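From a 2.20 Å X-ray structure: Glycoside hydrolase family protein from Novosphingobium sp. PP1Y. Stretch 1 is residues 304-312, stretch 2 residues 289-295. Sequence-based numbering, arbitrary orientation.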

ATOM      1  N   THR A 304       9.128 -40.873  -7.667  1.00 88.43           N
ATOM      2  CA  THR A 304       8.367 -40.070  -8.619  1.00 81.76           C
ATOM      3  C   THR A 304       7.617 -39.010  -7.823  1.00 81.20           C
ATOM      4  O   THR A 304       6.731 -39.359  -7.017  1.00 77.26           O
ATOM      5  CB  THR A 304       7.403 -40.941  -9.428  1.00 79.18           C
ATOM      6  OG1 THR A 304       6.280 -41.304  -8.615  1.00 91.56           O
ATOM      7  CG2 THR A 304       8.096 -42.214  -9.892  1.00 66.43           C
ATOM      8  N   PRO A 305       7.946 -37.727  -7.974  1.00 85.04           N
ATOM      9  CA  PRO A 305       7.246 -36.695  -7.199  1.00 83.32           C
ATOM     10  C   PRO A 305       5.748 -36.693  -7.476  1.00 80.30           C
ATOM     11  O   PRO A 305       5.301 -36.833  -8.617  1.00 81.56           O
ATOM     12  CB  PRO A 305       7.915 -35.387  -7.652  1.00 82.10           C
ATOM     13  CG  PRO A 305       8.648 -35.726  -8.914  1.00 80.89           C
ATOM     14  CD  PRO A 305       9.046 -37.164  -8.773  1.00 83.23           C
ATOM     15  N   ILE A 306       4.974 -36.552  -6.403  1.00 78.12           N
ATOM     16  CA  ILE A 306       3.520 -36.477  -6.499  1.00 68.35           C
ATOM     17  C   ILE A 306       3.055 -35.036  -6.643  1.00 65.63           C
ATOM     18  O   ILE A 306       2.326 -34.698  -7.580  1.00 67.88           O
ATOM     19  CB  ILE A 306       2.881 -37.159  -5.269  1.00 62.05           C
ATOM     20  CG1 ILE A 306       3.174 -38.662  -5.286  1.00 60.61           C
ATOM     21  CG2 ILE A 306       1.389 -36.893  -5.222  1.00 58.86           C
ATOM     22  CD1 ILE A 306       2.717 -39.400  -4.041  1.00 61.29           C
ATOM     23  N   LYS A 307       3.489 -34.171  -5.727  1.00 59.59           N
ATOM     24  CA  LYS A 307       3.073 -32.777  -5.678  1.00 59.21           C
ATOM     25  C   LYS A 307       3.926 -32.065  -4.640  1.00 62.09           C
ATOM     26  O   LYS A 307       4.403 -32.685  -3.687  1.00 60.54           O
ATOM     27  CB  LYS A 307       1.583 -32.643  -5.319  1.00 62.52           C
ATOM     28  CG  LYS A 307       1.023 -31.225  -5.435  1.00 67.20           C
ATOM     29  CD  LYS A 307      -0.449 -31.189  -5.081  1.00 71.29           C
ATOM     30  CE  LYS A 307      -1.219 -30.235  -5.974  1.00 71.82           C
ATOM     31  NZ  LYS A 307      -2.673 -30.535  -5.892  1.00 73.26           N
ATOM     32  N   ALA A 308       4.120 -30.766  -4.840  1.00 63.42           N
ATOM     33  CA  ALA A 308       4.838 -29.946  -3.878  1.00 62.55           C
ATOM     34  C   ALA A 308       3.876 -29.377  -2.841  1.00 61.61           C
ATOM     35  O   ALA A 308       2.666 -29.293  -3.058  1.00 65.27           O
ATOM     36  CB  ALA A 308       5.589 -28.810  -4.576  1.00 59.79           C
ATOM     37  N   LEU A 309       4.438 -28.983  -1.700  1.00 62.28           N
ATOM     38  CA  LEU A 309       3.672 -28.419  -0.593  1.00 62.17           C
ATOM     39  C   LEU A 309       4.310 -27.101  -0.185  1.00 60.16           C
ATOM     40  O   LEU A 309       5.404 -27.098   0.389  1.00 65.53           O
ATOM     41  CB  LEU A 309       3.631 -29.372   0.605  1.00 61.36           C
ATOM     42  CG  LEU A 309       2.959 -30.739   0.472  1.00 59.49           C
ATOM     43  CD1 LEU A 309       3.928 -31.785  -0.050  1.00 63.15           C
ATOM     44  CD2 LEU A 309       2.373 -31.171   1.803  1.00 63.14           C
ATOM     45  N   GLU A 310       3.636 -25.985  -0.467  1.00 54.69           N
ATOM     46  CA  GLU A 310       4.048 -24.728   0.143  1.00 59.36           C
ATOM     47  C   GLU A 310       3.735 -24.782   1.629  1.00 58.93           C
ATOM     48  O   GLU A 310       2.617 -25.128   2.025  1.00 62.56           O
ATOM     49  CB  GLU A 310       3.344 -23.534  -0.499  1.00 59.23           C
ATOM     50  CG  GLU A 310       4.130 -22.860  -1.616  1.00 69.09           C
ATOM     51  CD  GLU A 310       3.669 -21.432  -1.868  1.00 77.86           C
ATOM     52  OE1 GLU A 310       3.941 -20.553  -1.019  1.00 77.31           O
ATOM     53  OE2 GLU A 310       3.024 -21.192  -2.911  1.00 83.67           O
ATOM     54  N   LEU A 311       4.730 -24.462   2.451  1.00 50.83           N
ATOM     55  CA  LEU A 311       4.599 -24.530   3.896  1.00 46.46           C
ATOM     56  C   LEU A 311       4.387 -23.137   4.469  1.00 44.71           C
ATOM     57  O   LEU A 311       4.756 -22.126   3.862  1.00 46.48           O
ATOM     58  CB  LEU A 311       5.833 -25.178   4.521  1.00 48.27           C
ATOM     59  CG  LEU A 311       6.044 -26.614   4.046  1.00 47.60           C
ATOM     60  CD1 LEU A 311       7.307 -27.213   4.661  1.00 45.43           C
ATOM     61  CD2 LEU A 311       4.810 -27.468   4.357  1.00 45.69           C
ATOM     62  N   SER A 312       3.760 -23.064   5.621  1.00 41.20           N
ATOM     63  CA  SER A 312       3.456 -21.804   6.229  1.00 37.22           C
ATOM     64  C   SER A 312       3.216 -21.978   7.686  1.00 35.42           C
ATOM     65  O   SER A 312       3.465 -23.011   8.226  1.00 38.99           O
ATOM     66  CB  SER A 312       2.203 -21.221   5.593  1.00 39.54           C
ATOM     67  OG  SER A 312       1.047 -21.889   6.011  1.00 43.61           O
TER
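Stretch 2 289-295: AFAGTLE

How does the backbone of stretch 2 run against stretch 1? Residues 293-295 form an extended strand that pairs antiparallel with strand 304-308, their N-to-C directions 144° apart and their axes 4.5 Å apart at closest approach. Glu295 lies opposite Pro305, CA to CA 4.2 Å, and Thr293 lies opposite Ala308 at the same CA-CA distance; Leu294 pairs with Lys307 across a wider CA-CA gap of 5.5 Å. Farther along, the CA atoms of Gly292 and Leu309 are 4.9 Å apart.

What holds the two backbones together, and where is the pairing irregular? Leu294 N donates to Lys307 O at 2.9 Å, and Leu309 N donates to Gly292 O at 2.6 Å. Between Pro305 and Lys307 the register shifts by one residue, a beta bulge in which Ile306, with phi/psi of -91/-53, departs from the extended conformation. As a result two successive amides converge on one carbonyl: Ile306 N reaches Leu294 O at 2.7 Å, while Lys307 N makes a weak hydrogen bond to Leu294 O at 3.5 Å.

Which side chains pack around Leu294? This buried residue has the largest area covered by the opposing stretch. Its CG lies 4.1 Å from Ile306 CD1, and its CB lies 3.8 Å from Leu309 CD1, so apolar groups from both residues meet it. Lys307 shares its face of the sheet, but the end of that side chain leads away and NZ is hydrogen-bonded elsewhere in the structure.

What occupies the other face and the loop end? Pro305, Ala308, Thr293 and Glu295 share the other face, where Pro305 CB approaches Thr293 CG2 at 4.1 Å and Pro305 CD lies 4.1 Å from Glu295 OE2. Beyond the strands, Leu311 points toward stretch 2, placing its CB 4.0 Å from Phe290 O and its CD1 4.0 Å from Ala291 O.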

ATOM      1  N   ALA A 289      11.231 -19.289   4.757  1.00101.75           N
ATOM      2  CA  ALA A 289      11.899 -20.036   3.696  1.00102.68           C
ATOM      3  C   ALA A 289      11.816 -21.534   3.969  1.00107.33           C
ATOM      4  O   ALA A 289      12.516 -22.057   4.847  1.00107.98           O
ATOM      5  CB  ALA A 289      13.352 -19.579   3.544  1.00101.37           C
ATOM      6  N   PHE A 290      10.953 -22.212   3.208  1.00105.89           N
ATOM      7  CA  PHE A 290      10.957 -23.665   3.088  1.00101.82           C
ATOM      8  C   PHE A 290       9.886 -24.129   2.115  1.00 96.47           C
ATOM      9  O   PHE A 290       8.735 -23.686   2.178  1.00 94.33           O
ATOM     10  CB  PHE A 290      10.749 -24.348   4.433  1.00 99.74           C
ATOM     11  CG  PHE A 290      11.884 -25.235   4.832  1.00 99.48           C
ATOM     12  CD1 PHE A 290      12.788 -25.692   3.886  1.00100.33           C
ATOM     13  CD2 PHE A 290      12.066 -25.600   6.157  1.00100.24           C
ATOM     14  CE1 PHE A 290      13.855 -26.514   4.252  1.00102.27           C
ATOM     15  CE2 PHE A 290      13.128 -26.418   6.529  1.00101.30           C
ATOM     16  CZ  PHE A 290      14.023 -26.877   5.578  1.00101.17           C
ATOM     17  N   ALA A 291      10.266 -25.009   1.206  1.00 91.90           N
ATOM     18  CA  ALA A 291       9.323 -25.734   0.380  1.00 82.24           C
ATOM     19  C   ALA A 291       9.286 -27.176   0.862  1.00 72.75           C
ATOM     20  O   ALA A 291      10.008 -27.570   1.782  1.00 77.61           O
ATOM     21  CB  ALA A 291       9.709 -25.640  -1.096  1.00 82.71           C
ATOM     22  N   GLY A 292       8.437 -27.970   0.228  1.00 58.81           N
ATOM     23  CA  GLY A 292       8.377 -29.383   0.526  1.00 52.53           C
ATOM     24  C   GLY A 292       7.786 -30.145  -0.636  1.00 57.53           C
ATOM     25  O   GLY A 292       6.893 -29.638  -1.320  1.00 62.88           O
ATOM     26  N   THR A 293       8.278 -31.354  -0.881  1.00 58.17           N
ATOM     27  CA  THR A 293       7.775 -32.180  -1.968  1.00 62.30           C
ATOM     28  C   THR A 293       7.374 -33.542  -1.424  1.00 66.37           C
ATOM     29  O   THR A 293       8.050 -34.104  -0.557  1.00 68.68           O
ATOM     30  CB  THR A 293       8.820 -32.332  -3.089  1.00 66.91           C
ATOM     31  OG1 THR A 293       9.146 -31.038  -3.616  1.00 75.88           O
ATOM     32  CG2 THR A 293       8.287 -33.201  -4.220  1.00 64.35           C
ATOM     33  N   LEU A 294       6.259 -34.053  -1.925  1.00 62.36           N
ATOM     34  CA  LEU A 294       5.771 -35.381  -1.598  1.00 66.55           C
ATOM     35  C   LEU A 294       6.157 -36.314  -2.736  1.00 72.64           C
ATOM     36  O   LEU A 294       5.740 -36.097  -3.882  1.00 74.27           O
ATOM     37  CB  LEU A 294       4.254 -35.352  -1.414  1.00 60.81           C
ATOM     38  CG  LEU A 294       3.452 -36.623  -1.128  1.00 63.09           C
ATOM     39  CD1 LEU A 294       3.871 -37.233   0.199  1.00 62.39           C
ATOM     40  CD2 LEU A 294       1.954 -36.377  -1.169  1.00 65.04           C
ATOM     41  N   GLU A 295       6.873 -37.379  -2.400  1.00 71.17           N
ATOM     42  CA  GLU A 295       7.289 -38.372  -3.372  1.00 69.18           C
ATOM     43  C   GLU A 295       6.890 -39.737  -2.881  1.00 76.80           C
ATOM     44  O   GLU A 295       6.654 -39.936  -1.714  1.00 76.90           O
ATOM     45  CB  GLU A 295       8.789 -38.356  -3.604  1.00 75.76           C
ATOM     46  CG  GLU A 295       9.522 -37.083  -3.253  1.00 81.67           C
ATOM     47  CD  GLU A 295      10.877 -36.997  -3.925  1.00 87.61           C
ATOM     48  OE1 GLU A 295      11.892 -36.963  -3.233  1.00 85.65           O
ATOM     49  OE2 GLU A 295      10.929 -36.965  -5.153  1.00 93.06           O
TER